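Ferulic acid decarboxylase 1 (Candida dubliniensis, PDB 4ZAD) probably catalyses the reversible decarboxylation of aromatic carboxylic acids such as ferulic, p-coumaric and cinnamic acid to their vinyl derivatives, using a prenylated flavin cofactor. Local coordinates at residues A[413-418]-A[470-475]; A[369-374]-A[420-425]; A[162-167]-A[215-220]; A[181-186]-A[302-307]. All coordinates share one frame; numbering follows the deposited sequence.

Overall arrangement
The four contacts form two pairs on opposite sides of the chain's centre. Interactions 1 and 2 belong to the C-terminal domain of this UbiD-family enzyme, with centres about 9 Å apart. Both reach the same sheet, through neighbouring strands 369-374 and 412-417. The backbone O atoms of Ile-414 and Val-416 probably accept hydrogen bonds from the N atoms of Val-372 and Ile-374. Interactions 3 and 4 lie in the FMN-binding domain, with centres about 14 Å apart. There Tyr-305 of interaction 4 packs on Trp-163 and Phe-216 of interaction 3. The side chain of Trp-163 is about 7 Å from the bound cofactor 4LU, the prenylated FMN. Interactions 1 and 3 have centres about 38 Å apart.

Interaction 1. Residues A[413-418]-A[470-475]; sequences IILVGD and KCVTTC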
loop_
_atom_site.group_PDB
_atom_site.type_symbol
_atom_site.label_atom_id
_atom_site.label_comp_id
_atom_site.label_asym_id
_atom_site.label_seq_id
_atom_site.Cartn_x
_atom_site.Cartn_y
_atom_site.Cartn_z
ATOM N N ILE A 413 -0.471 9.643 -12.135
ATOM C CA ILE A 413 -1.916 9.765 -12.151
ATOM C C ILE A 413 -2.375 8.368 -12.491
ATOM O O ILE A 413 -1.786 7.734 -13.366
ATOM C CB ILE A 413 -2.428 10.710 -13.218
ATOM C CG1 ILE A 413 -1.668 12.049 -13.183
ATOM C CG2 ILE A 413 -3.949 10.886 -13.060
ATOM C CD1 ILE A 413 -1.834 12.870 -11.883
ATOM N N ILE A 414 -3.392 7.889 -11.781
ATOM C CA ILE A 414 -3.749 6.503 -11.821
ATOM C C ILE A 414 -5.191 6.366 -12.228
ATOM O O ILE A 414 -6.066 6.767 -11.521
ATOM C CB ILE A 414 -3.540 5.900 -10.484
ATOM C CG1 ILE A 414 -2.025 5.852 -10.191
ATOM C CG2 ILE A 414 -4.136 4.517 -10.454
ATOM C CD1 ILE A 414 -1.690 5.236 -8.879
ATOM N N LEU A 415 -5.447 5.880 -13.424
ATOM C CA LEU A 415 -6.806 5.837 -13.918
ATOM C C LEU A 415 -7.355 4.460 -13.577
ATOM O O LEU A 415 -6.744 3.465 -13.915
ATOM C CB LEU A 415 -6.827 6.088 -15.403
ATOM C CG LEU A 415 -6.168 7.406 -15.863
ATOM C CD1 LEU A 415 -6.108 7.447 -17.447
ATOM C CD2 LEU A 415 -6.811 8.644 -15.335
ATOM N N VAL A 416 -8.480 4.423 -12.871
ATOM C CA VAL A 416 -9.076 3.187 -12.462
ATOM C C VAL A 416 -10.592 3.208 -12.657
ATOM O O VAL A 416 -11.215 4.262 -12.640
ATOM C CB VAL A 416 -8.710 2.861 -11.002
ATOM C CG1 VAL A 416 -9.281 3.901 -10.015
ATOM C CG2 VAL A 416 -9.189 1.468 -10.684
ATOM N N GLY A 417 -11.181 2.039 -12.863
ATOM C CA GLY A 417 -12.622 1.922 -13.041
ATOM C C GLY A 417 -13.351 2.034 -11.724
ATOM O O GLY A 417 -12.737 2.056 -10.654
ATOM N N ASP A 418 -14.672 2.074 -11.805
ATOM C CA ASP A 418 -15.502 2.611 -10.744
ATOM C C ASP A 418 -15.908 1.554 -9.725
ATOM O O ASP A 418 -16.811 1.793 -8.950
ATOM C CB ASP A 418 -16.762 3.267 -11.368
ATOM C CG ASP A 418 -17.628 2.248 -12.129
ATOM O OD1 ASP A 418 -18.403 1.536 -11.455
ATOM O OD2 ASP A 418 -17.453 2.088 -13.361
ATOM N N LYS A 470 7.186 12.582 -14.923
ATOM C CA LYS A 470 5.787 12.279 -14.578
ATOM C C LYS A 470 5.139 11.284 -15.537
ATOM O O LYS A 470 5.548 11.136 -16.672
ATOM C CB LYS A 470 4.936 13.551 -14.464
ATOM C CG LYS A 470 5.514 14.612 -13.530
ATOM C CD LYS A 470 4.557 15.814 -13.322
ATOM C CE LYS A 470 5.005 16.649 -12.100
ATOM N NZ LYS A 470 3.966 17.532 -11.476
ATOM N N CYS A 471 4.107 10.601 -15.063
ATOM C CA CYS A 471 3.419 9.668 -15.915
ATOM C C CYS A 471 1.954 9.536 -15.550
ATOM O O CYS A 471 1.563 9.894 -14.471
ATOM C CB CYS A 471 4.117 8.326 -15.818
ATOM S SG CYS A 471 3.379 7.204 -14.662
ATOM N N VAL A 472 1.146 9.064 -16.486
ATOM C CA VAL A 472 -0.250 8.734 -16.253
ATOM C C VAL A 472 -0.412 7.230 -16.476
ATOM O O VAL A 472 -0.137 6.737 -17.582
ATOM C CB VAL A 472 -1.151 9.481 -17.213
ATOM C CG1 VAL A 472 -2.647 8.932 -17.154
ATOM C CG2 VAL A 472 -1.030 10.993 -16.947
ATOM N N THR A 473 -0.822 6.507 -15.425
ATOM C CA THR A 473 -0.853 5.053 -15.439
ATOM C C THR A 473 -2.251 4.572 -15.542
ATOM O O THR A 473 -3.080 4.937 -14.734
ATOM C CB THR A 473 -0.243 4.493 -14.163
ATOM O OG1 THR A 473 1.066 5.031 -13.990
ATOM C CG2 THR A 473 -0.139 3.019 -14.239
ATOM N N THR A 474 -2.556 3.752 -16.532
ATOM C CA THR A 474 -3.955 3.351 -16.706
ATOM C C THR A 474 -4.215 1.952 -16.168
ATOM O O THR A 474 -3.600 0.981 -16.583
ATOM C CB THR A 474 -4.511 3.621 -18.147
ATOM O OG1 THR A 474 -5.216 2.461 -18.659
ATOM C CG2 THR A 474 -3.423 4.108 -19.083
ATOM N N CYS A 475 -5.109 1.870 -15.186
ATOM C CA CYS A 475 -5.445 0.615 -14.520
ATOM C C CYS A 475 -6.885 0.269 -14.865
ATOM O O CYS A 475 -7.669 0.071 -13.981
ATOM C CB CYS A 475 -5.264 0.747 -13.027
ATOM S SG CYS A 475 -3.539 1.123 -12.465
#
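Leu-415 leans over Val-472 where two parallel strands run side by side. Its CB starts 4.0 Å from Thr-473 O. CG comes next and lies 4.0 Å from Val-472 CG1. At the tip, CD1 closes to 3.8 Å on the same Val-472 CG1. CG is anti to the carbonyl carbon and beside the backbone N (chi1 -56°), and the extended chi2 carries CD1 outward onto the valine methyl. The other methyl of Val-472, CG2, packs 4.0 Å from Ile-413 CG1. Val-472 is thus held between two residues of strand 413-417. These strands are neighbours in the mixed sheet of the C-terminal domain, with strand 369-374 on the far side of 413-417. Helix 386-399 covers the face that carries Ile-413, Leu-415, Val-472 and Thr-474. The backbone ladder alternates in the parallel manner. Ile-413 N donates to Cys-471 O, and Ile-413 O accepts from Thr-473 N at 2.6 Å. Leu-415 N then donates to Thr-473 O at 2.9 Å, and Leu-415 O accepts from Cys-475 N. On the other face, Ile-414 CG2 touches Cys-475 SG at 4.0 Å. There the hydroxyl OG1 of Thr-473 bonds to Glu-412 OE2.

Interaction 2. Residues A[369-374]-A[420-425]; sequences WLAVKI and IDIFDF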
loop_
_atom_site.group_PDB
_atom_site.type_symbol
_atom_site.label_atom_id
_atom_site.label_comp_id
_atom_site.label_asym_id
_atom_site.label_seq_id
_atom_site.Cartn_x
_atom_site.Cartn_y
_atom_site.Cartn_z
ATOM N N TRP A 369 0.821 10.636 -5.798
ATOM C CA TRP A 369 -0.090 9.912 -6.698
ATOM C C TRP A 369 -1.424 10.542 -6.633
ATOM O O TRP A 369 -1.868 10.923 -5.563
ATOM C CB TRP A 369 -0.333 8.495 -6.212
ATOM C CG TRP A 369 0.691 7.544 -6.420
ATOM C CD1 TRP A 369 1.971 7.772 -6.793
ATOM C CD2 TRP A 369 0.562 6.151 -6.205
ATOM N NE1 TRP A 369 2.661 6.576 -6.842
ATOM C CE2 TRP A 369 1.799 5.566 -6.489
ATOM C CE3 TRP A 369 -0.486 5.339 -5.785
ATOM C CZ2 TRP A 369 2.011 4.210 -6.390
ATOM C CZ3 TRP A 369 -0.293 4.019 -5.677
ATOM C CH2 TRP A 369 0.953 3.446 -5.984
ATOM N N LEU A 370 -2.122 10.549 -7.744
ATOM C CA LEU A 370 -3.533 11.004 -7.744
ATOM C C LEU A 370 -4.332 9.897 -8.371
ATOM O O LEU A 370 -4.134 9.570 -9.505
ATOM C CB LEU A 370 -3.722 12.299 -8.548
ATOM C CG LEU A 370 -5.150 12.870 -8.566
ATOM C CD1 LEU A 370 -5.492 13.362 -7.159
ATOM C CD2 LEU A 370 -5.355 13.993 -9.586
ATOM N N ALA A 371 -5.206 9.286 -7.609
ATOM C CA ALA A 371 -6.097 8.283 -8.150
ATOM C C ALA A 371 -7.221 9.025 -8.824
ATOM O O ALA A 371 -7.730 10.020 -8.260
ATOM C CB ALA A 371 -6.642 7.389 -7.030
ATOM N N VAL A 372 -7.624 8.540 -10.001
ATOM C CA VAL A 372 -8.757 9.117 -10.753
ATOM C C VAL A 372 -9.820 8.073 -11.033
ATOM O O VAL A 372 -9.608 7.192 -11.833
ATOM C CB VAL A 372 -8.248 9.680 -12.080
ATOM C CG1 VAL A 372 -9.406 10.099 -12.983
ATOM C CG2 VAL A 372 -7.314 10.850 -11.790
ATOM N N LYS A 373 -10.953 8.160 -10.371
ATOM C CA LYS A 373 -11.972 7.123 -10.486
ATOM C C LYS A 373 -12.934 7.387 -11.664
ATOM O O LYS A 373 -13.672 8.361 -11.653
ATOM C CB LYS A 373 -12.751 7.042 -9.189
ATOM C CG LYS A 373 -13.817 5.960 -9.173
ATOM C CD LYS A 373 -14.478 5.842 -7.795
ATOM C CE LYS A 373 -15.539 4.744 -7.796
ATOM N NZ LYS A 373 -16.307 4.711 -6.539
ATOM N N ILE A 374 -12.903 6.505 -12.657
ATOM C CA ILE A 374 -13.625 6.607 -13.934
ATOM C C ILE A 374 -14.860 5.721 -13.942
ATOM O O ILE A 374 -14.781 4.541 -13.648
ATOM C CB ILE A 374 -12.719 6.100 -15.113
ATOM C CG1 ILE A 374 -11.399 6.894 -15.179
ATOM C CG2 ILE A 374 -13.446 6.102 -16.415
ATOM C CD1 ILE A 374 -11.550 8.412 -15.155
ATOM N N ILE A 420 -13.602 0.503 -7.635
ATOM C CA ILE A 420 -12.598 0.771 -6.622
ATOM C C ILE A 420 -12.951 2.054 -5.879
ATOM O O ILE A 420 -13.033 3.139 -6.501
ATOM C CB ILE A 420 -11.189 0.952 -7.273
ATOM C CG1 ILE A 420 -10.781 -0.309 -8.012
ATOM C CG2 ILE A 420 -10.157 1.304 -6.250
ATOM C CD1 ILE A 420 -10.773 -1.470 -7.191
ATOM N N ASP A 421 -13.159 1.937 -4.569
ATOM C CA ASP A 421 -13.277 3.118 -3.698
ATOM C C ASP A 421 -11.847 3.628 -3.549
ATOM O O ASP A 421 -11.038 3.043 -2.844
ATOM C CB ASP A 421 -13.958 2.746 -2.370
ATOM C CG ASP A 421 -13.905 3.858 -1.302
ATOM O OD1 ASP A 421 -13.469 4.982 -1.591
ATOM O OD2 ASP A 421 -14.300 3.578 -0.124
ATOM N N ILE A 422 -11.529 4.685 -4.286
ATOM C CA ILE A 422 -10.166 5.194 -4.322
ATOM C C ILE A 422 -9.679 5.713 -2.964
ATOM O O ILE A 422 -8.492 5.937 -2.801
ATOM C CB ILE A 422 -9.935 6.286 -5.411
ATOM C CG1 ILE A 422 -10.856 7.501 -5.186
ATOM C CG2 ILE A 422 -10.063 5.671 -6.783
ATOM C CD1 ILE A 422 -10.674 8.632 -6.180
ATOM N N PHE A 423 -10.600 5.907 -2.024
ATOM C CA PHE A 423 -10.272 6.408 -0.709
ATOM C C PHE A 423 -9.833 5.302 0.197
ATOM O O PHE A 423 -9.363 5.566 1.287
ATOM C CB PHE A 423 -11.460 7.154 -0.066
ATOM C CG PHE A 423 -11.811 8.433 -0.776
ATOM C CD1 PHE A 423 -12.665 8.415 -1.899
ATOM C CD2 PHE A 423 -11.250 9.657 -0.365
ATOM C CE1 PHE A 423 -12.973 9.584 -2.565
ATOM C CE2 PHE A 423 -11.589 10.839 -1.015
ATOM C CZ PHE A 423 -12.434 10.796 -2.127
ATOM N N ASP A 424 -10.007 4.057 -0.237
ATOM C CA ASP A 424 -9.596 2.899 0.561
ATOM C C ASP A 424 -8.371 2.271 -0.106
ATOM O O ASP A 424 -8.476 1.638 -1.164
ATOM C CB ASP A 424 -10.767 1.921 0.631
ATOM C CG ASP A 424 -10.396 0.612 1.237
ATOM O OD1 ASP A 424 -9.265 0.503 1.777
ATOM O OD2 ASP A 424 -11.252 -0.297 1.169
ATOM N N PHE A 425 -7.219 2.435 0.527
ATOM C CA PHE A 425 -5.956 2.155 -0.130
ATOM C C PHE A 425 -5.758 0.682 -0.448
ATOM O O PHE A 425 -5.060 0.363 -1.408
ATOM C CB PHE A 425 -4.787 2.677 0.709
ATOM C CG PHE A 425 -3.459 2.571 0.011
ATOM C CD1 PHE A 425 -3.156 3.415 -1.066
ATOM C CD2 PHE A 425 -2.527 1.613 0.389
ATOM C CE1 PHE A 425 -1.984 3.303 -1.742
ATOM C CE2 PHE A 425 -1.314 1.535 -0.266
ATOM C CZ PHE A 425 -1.062 2.376 -1.348
#
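Asp-421, near the tip of Lys-373, ties up its own loop with two bonds. Its OD1 accepts from Phe-423 N at 3.0 Å, met from above the carboxylate plane, and its backbone O accepts from Asp-424 N. Lys-373 is extended, with CG anti to the backbone N (chi1 -178°), and its outer methylenes pass across the oxygen end of the Ile-420 carbonyl. This is packing: CE of Lys-373 is 3.2 Å from Ile-420 O. NZ of Lys-373, 3.6 Å from Ile-420 O, makes no hydrogen bond to it, though its charge may weakly polarise the oxygen. NZ also makes a long, weak ion pair with Glu-357. Nearer the strand, Lys-373 CB rests 3.9 Å from Ile-422 CG2. Ile-422 also covers Ala-371, with the two CB atoms 3.8 Å apart. Ile-422 CG1 stands between its own backbone N and carbonyl carbon, and from there CD1 reaches back to Lys-373 CB. At the other end, Trp-369 CZ3 meets the edge of the Phe-425 ring at CE1, 4.3 Å away. Trp-369 also stacks with Tyr-432 and packs on Thr-433 of the second subunit. The arrangement is an Asx turn and type I beta turn leading into the N-cap, Asp-424, of helix 425-434, with the loop packed on strand 369-374.

Interaction 3. Residues A[162-167]-A[215-220]; sequences MWVLQT and PFALCF
Leu-218 has CG anti to its backbone N (chi1 168°), and the turn at chi2 then sets CD1 over one face of the Trp-163 indole. Phe-216 has CG between its backbone N and carbonyl carbon (chi1 88°), and its ring comes to the indole's edge. Leu-218 CD1 sits 3.8 Å from the centroid of the Trp-163 six-membered ring, close to its normal, as a CH-pi contact. Leu-218 CB lies 3.8 Å from Trp-163 CZ3. The same CZ3 is 3.7 Å from Phe-216 CE1. This is an offset edge-to-face pair, the edge of Trp-163 turned toward the face of Phe-216, with the planes at 63°. Tyr-305 stacks on Trp-163 and meets Phe-216 edge-to-face, completing an aromatic cluster. The indole NE1 is held by a hydrogen bond to Ala-178 O. On the other face of the sheet, Val-164 CG2 touches Cys-219 SG at 3.9 Å, and Val-164 CB meets Ala-217 CB. Two hydrogen-bonded pairs join the backbones. Met-162 and Cys-219 exchange bonds both ways, with Met-162 N 2.8 Å from Cys-219 O. Val-164 and Ala-217 do the same, and Val-164 N lies 2.8 Å from Ala-217 O. This is regular antiparallel pairing in the sheet of the Rift-related, FMN-binding domain. Strand 173-176, which flanks strand 162-166, carries the cofactor-binding residues Asn-174, Trp-175 and Ser-176.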
loop_
_atom_site.group_PDB
_atom_site.type_symbol
_atom_site.label_atom_id
_atom_site.label_comp_id
_atom_site.label_asym_id
_atom_site.label_seq_id
_atom_site.Cartn_x
_atom_site.Cartn_y
_atom_site.Cartn_z
ATOM N N MET A 162 -0.331 31.797 8.273
ATOM C CA MET A 162 -0.802 32.231 6.954
ATOM C C MET A 162 -0.085 33.485 6.505
ATOM O O MET A 162 -0.035 34.449 7.242
ATOM C CB MET A 162 -2.286 32.520 7.094
ATOM C CG MET A 162 -3.006 33.033 5.900
ATOM S SD MET A 162 -4.782 33.215 6.292
ATOM C CE MET A 162 -4.869 34.838 7.050
ATOM N N TRP A 163 0.455 33.474 5.288
ATOM C CA TRP A 163 1.133 34.656 4.756
ATOM C C TRP A 163 0.076 35.385 4.011
ATOM O O TRP A 163 -0.640 34.770 3.226
ATOM C CB TRP A 163 2.250 34.320 3.759
ATOM C CG TRP A 163 3.403 33.539 4.279
ATOM C CD1 TRP A 163 3.629 32.221 4.111
ATOM C CD2 TRP A 163 4.502 34.043 5.032
ATOM N NE1 TRP A 163 4.794 31.855 4.731
ATOM C CE2 TRP A 163 5.349 32.966 5.306
ATOM C CE3 TRP A 163 4.828 35.294 5.537
ATOM C CZ2 TRP A 163 6.519 33.109 6.024
ATOM C CZ3 TRP A 163 5.981 35.425 6.272
ATOM C CH2 TRP A 163 6.814 34.344 6.504
ATOM N N VAL A 164 0.005 36.693 4.270
ATOM C CA VAL A 164 -0.881 37.592 3.588
ATOM C C VAL A 164 -0.005 38.491 2.757
ATOM O O VAL A 164 0.789 39.255 3.322
ATOM C CB VAL A 164 -1.656 38.444 4.618
ATOM C CG1 VAL A 164 -2.622 39.448 3.917
ATOM C CG2 VAL A 164 -2.370 37.539 5.641
ATOM N N LEU A 165 -0.107 38.370 1.430
ATOM C CA LEU A 165 0.599 39.235 0.487
ATOM C C LEU A 165 -0.439 39.770 -0.469
ATOM O O LEU A 165 -1.367 39.055 -0.830
ATOM C CB LEU A 165 1.691 38.461 -0.278
ATOM C CG LEU A 165 3.163 38.438 0.228
ATOM C CD1 LEU A 165 3.297 38.595 1.741
ATOM C CD2 LEU A 165 3.898 37.159 -0.168
ATOM N N GLN A 166 -0.283 41.038 -0.859
ATOM C CA GLN A 166 -1.182 41.735 -1.790
ATOM C C GLN A 166 -0.392 42.301 -2.973
ATOM O O GLN A 166 0.721 42.781 -2.799
ATOM C CB GLN A 166 -1.848 42.879 -1.042
ATOM C CG GLN A 166 -2.936 43.635 -1.818
ATOM C CD GLN A 166 -3.530 44.751 -0.987
ATOM O OE1 GLN A 166 -2.980 45.868 -0.918
ATOM N NE2 GLN A 166 -4.647 44.459 -0.337
ATOM N N THR A 167 -0.951 42.226 -4.172
ATOM C CA THR A 167 -0.317 42.772 -5.388
ATOM C C THR A 167 -0.221 44.311 -5.310
ATOM O O THR A 167 -0.958 44.939 -4.561
ATOM C CB THR A 167 -1.104 42.352 -6.675
ATOM O OG1 THR A 167 -2.472 42.719 -6.531
ATOM C CG2 THR A 167 -1.031 40.867 -6.912
ATOM N N PRO A 215 5.002 44.461 1.474
ATOM C CA PRO A 215 4.296 44.261 2.729
ATOM C C PRO A 215 3.797 42.824 2.907
ATOM O O PRO A 215 3.281 42.215 1.947
ATOM C CB PRO A 215 3.099 45.200 2.588
ATOM C CG PRO A 215 3.584 46.274 1.764
ATOM C CD PRO A 215 4.445 45.606 0.737
ATOM N N PHE A 216 3.942 42.322 4.137
ATOM C CA PHE A 216 3.426 41.031 4.518
ATOM C C PHE A 216 2.858 41.034 5.926
ATOM O O PHE A 216 3.273 41.812 6.762
ATOM C CB PHE A 216 4.508 39.948 4.389
ATOM C CG PHE A 216 5.359 39.778 5.609
ATOM C CD1 PHE A 216 4.969 38.931 6.630
ATOM C CD2 PHE A 216 6.563 40.434 5.725
ATOM C CE1 PHE A 216 5.768 38.754 7.760
ATOM C CE2 PHE A 216 7.356 40.274 6.849
ATOM C CZ PHE A 216 6.967 39.423 7.858
ATOM N N ALA A 217 1.892 40.142 6.155
ATOM C CA ALA A 217 1.501 39.721 7.502
ATOM C C ALA A 217 1.634 38.206 7.536
ATOM O O ALA A 217 1.535 37.546 6.515
ATOM C CB ALA A 217 0.071 40.156 7.869
ATOM N N LEU A 218 1.927 37.683 8.705
ATOM C CA LEU A 218 2.096 36.290 8.925
ATOM C C LEU A 218 1.261 36.027 10.155
ATOM O O LEU A 218 1.571 36.548 11.213
ATOM C CB LEU A 218 3.564 35.957 9.204
ATOM C CG LEU A 218 3.780 34.519 9.749
ATOM C CD1 LEU A 218 3.295 33.431 8.693
ATOM C CD2 LEU A 218 5.206 34.272 10.188
ATOM N N CYS A 219 0.207 35.223 10.011
ATOM C CA CYS A 219 -0.879 35.144 11.001
ATOM C C CYS A 219 -0.942 33.760 11.588
ATOM O O CYS A 219 -1.023 32.788 10.849
ATOM C CB CYS A 219 -2.210 35.509 10.346
ATOM S SG CYS A 219 -2.228 37.149 9.479
ATOM N N PHE A 220 -0.892 33.647 12.911
ATOM C CA PHE A 220 -0.951 32.307 13.570
ATOM C C PHE A 220 -2.267 32.134 14.301
ATOM O O PHE A 220 -2.789 33.092 14.888
ATOM C CB PHE A 220 0.208 32.121 14.547
ATOM C CG PHE A 220 1.544 32.230 13.905
ATOM C CD1 PHE A 220 2.068 31.178 13.204
ATOM C CD2 PHE A 220 2.267 33.385 13.986
ATOM C CE1 PHE A 220 3.284 31.290 12.582
ATOM C CE2 PHE A 220 3.483 33.501 13.365
ATOM C CZ PHE A 220 3.990 32.456 12.671
#

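Interaction 4. Residues A[181-186]-A[302-307]; sequences MVHDSK and QPLYRV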
loop_
_atom_site.group_PDB
_atom_site.type_symbol
_atom_site.label_atom_id
_atom_site.label_comp_id
_atom_site.label_asym_id
_atom_site.label_seq_id
_atom_site.Cartn_x
_atom_site.Cartn_y
_atom_site.Cartn_z
ATOM N N MET A 181 11.536 29.677 8.698
ATOM C CA MET A 181 12.407 29.461 9.822
ATOM C C MET A 181 13.035 30.775 10.288
ATOM O O MET A 181 13.205 31.718 9.517
ATOM C CB MET A 181 13.472 28.394 9.517
ATOM C CG MET A 181 14.239 28.536 8.220
ATOM S SD MET A 181 15.788 27.593 8.272
ATOM C CE MET A 181 16.906 28.772 9.083
ATOM N N VAL A 182 13.372 30.824 11.572
ATOM C CA VAL A 182 13.958 32.025 12.147
ATOM C C VAL A 182 15.348 32.181 11.581
ATOM O O VAL A 182 16.126 31.239 11.601
ATOM C CB VAL A 182 14.054 31.938 13.672
ATOM C CG1 VAL A 182 14.677 33.239 14.241
ATOM C CG2 VAL A 182 12.668 31.675 14.280
ATOM N N HIS A 183 15.632 33.356 11.030
ATOM C CA HIS A 183 16.950 33.672 10.486
ATOM C C HIS A 183 17.786 34.411 11.521
ATOM O O HIS A 183 18.954 34.091 11.717
ATOM C CB HIS A 183 16.851 34.543 9.240
ATOM C CG HIS A 183 18.173 35.076 8.783
ATOM N ND1 HIS A 183 19.128 34.281 8.180
ATOM C CD2 HIS A 183 18.709 36.316 8.863
ATOM C CE1 HIS A 183 20.189 35.013 7.901
ATOM N NE2 HIS A 183 19.958 36.252 8.299
ATOM N N ASP A 184 17.199 35.407 12.161
ATOM C CA ASP A 184 17.909 36.116 13.229
ATOM C C ASP A 184 16.891 36.763 14.140
ATOM O O ASP A 184 15.687 36.554 13.974
ATOM C CB ASP A 184 18.885 37.153 12.660
ATOM C CG ASP A 184 18.186 38.313 11.931
ATOM O OD1 ASP A 184 17.163 38.841 12.427
ATOM O OD2 ASP A 184 18.688 38.727 10.872
ATOM N N SER A 185 17.339 37.568 15.086
ATOM C CA SER A 185 16.374 38.264 15.961
ATOM C C SER A 185 15.075 38.777 15.321
ATOM O O SER A 185 14.026 38.746 15.957
ATOM C CB SER A 185 17.053 39.426 16.679
ATOM O OG SER A 185 17.580 38.936 17.901
ATOM N N LYS A 186 15.143 39.265 14.087
ATOM C CA LYS A 186 14.078 40.115 13.573
ATOM C C LYS A 186 13.565 39.623 12.225
ATOM O O LYS A 186 13.011 40.394 11.439
ATOM C CB LYS A 186 14.583 41.553 13.456
ATOM C CG LYS A 186 15.533 42.041 14.607
ATOM C CD LYS A 186 14.785 42.562 15.827
ATOM C CE LYS A 186 15.736 43.209 16.889
ATOM N NZ LYS A 186 15.052 44.113 17.879
ATOM N N GLN A 302 17.176 31.599 0.113
ATOM C CA GLN A 302 15.775 32.007 -0.037
ATOM C C GLN A 302 15.594 33.452 0.475
ATOM O O GLN A 302 16.391 33.942 1.295
ATOM C CB GLN A 302 14.807 31.015 0.700
ATOM C CG GLN A 302 14.646 29.585 0.092
ATOM C CD GLN A 302 13.994 29.556 -1.279
ATOM O OE1 GLN A 302 14.392 28.783 -2.165
ATOM N NE2 GLN A 302 12.994 30.414 -1.476
ATOM N N PRO A 303 14.539 34.147 -0.003
ATOM C CA PRO A 303 14.301 35.544 0.392
ATOM C C PRO A 303 14.090 35.733 1.894
ATOM O O PRO A 303 13.982 34.747 2.632
ATOM C CB PRO A 303 13.036 35.946 -0.397
ATOM C CG PRO A 303 12.614 34.845 -1.139
ATOM C CD PRO A 303 13.643 33.741 -1.097
ATOM N N LEU A 304 14.034 36.986 2.330
ATOM C CA LEU A 304 14.034 37.287 3.762
ATOM C C LEU A 304 12.891 38.160 4.134
ATOM O O LEU A 304 12.733 39.230 3.542
ATOM C CB LEU A 304 15.320 38.018 4.181
ATOM C CG LEU A 304 15.506 38.212 5.678
ATOM C CD1 LEU A 304 15.505 36.852 6.435
ATOM C CD2 LEU A 304 16.814 38.986 5.935
ATOM N N TYR A 305 12.119 37.700 5.121
ATOM C CA TYR A 305 10.987 38.441 5.649
ATOM C C TYR A 305 11.463 39.161 6.877
ATOM O O TYR A 305 11.856 38.518 7.855
ATOM C CB TYR A 305 9.855 37.512 6.070
ATOM C CG TYR A 305 9.193 36.692 4.989
ATOM C CD1 TYR A 305 9.753 35.514 4.551
ATOM C CD2 TYR A 305 7.945 37.054 4.468
ATOM C CE1 TYR A 305 9.133 34.731 3.603
ATOM C CE2 TYR A 305 7.307 36.269 3.504
ATOM C CZ TYR A 305 7.911 35.106 3.090
ATOM O OH TYR A 305 7.304 34.300 2.144
ATOM N N ARG A 306 11.410 40.483 6.845
ATOM C CA ARG A 306 11.891 41.298 7.937
ATOM C C ARG A 306 10.686 41.677 8.703
ATOM O O ARG A 306 9.850 42.388 8.189
ATOM C CB ARG A 306 12.573 42.547 7.416
ATOM C CG ARG A 306 13.661 42.268 6.346
ATOM C CD ARG A 306 14.420 43.585 5.924
ATOM N NE ARG A 306 15.520 43.298 5.018
ATOM C CZ ARG A 306 16.731 42.883 5.399
ATOM N NH1 ARG A 306 17.015 42.709 6.703
ATOM N NH2 ARG A 306 17.666 42.627 4.464
ATOM N N VAL A 307 10.589 41.199 9.941
ATOM C CA VAL A 307 9.432 41.471 10.834
ATOM C C VAL A 307 9.651 42.792 11.580
ATOM O O VAL A 307 10.641 42.931 12.273
ATOM C CB VAL A 307 9.297 40.313 11.871
ATOM C CG1 VAL A 307 8.159 40.541 12.852
ATOM C CG2 VAL A 307 9.151 38.987 11.152
#
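Lys-186, Leu-304 and His-183 carry most of this contact, and they do so in two separate patches. In the first, Lys-186 uses its backbone. Its carbonyl O accepts from Val-307 N at 3.0 Å. The bond is somewhat bent, with the donor out of the carbonyl plane. Val-307 CB also rests against that oxygen, 3.7 Å away. The long side chain of Lys-186 leads away from strand 302-307. Its NZ is held by two backbone oxygens, those of Lys-135 and Ile-138. The backbone N of Lys-186 donates to Asp-184 OD1 at 2.6 Å, nearly straight, which closes an Asx turn and fixes the bend of the chain after strand 181-184.

The second patch is apolar. Leu-304 CD1 points at the root of the His-183 side chain, 3.9 Å from His-183 CB and 4.0 Å from CG. Both residues have CG anti to the backbone N, His-183 with chi1 170°, and their side chains cross at about a right angle. The other methyl, Leu-304 CD2, lies 3.6 Å above one face of the Arg-306 guanidinium, toward its rim. Arg-306 NE forms a salt bridge with Asp-277.

Strands 181-184 and 302-307 are not direct neighbours. Strand 187-189 pairs antiparallel with both, and His-183 and Asp-184 form a classic bulge opposite Ser-187. Strand 280-284 flanks the contact, with Val-282 against His-183 and Thr-280 against Leu-304.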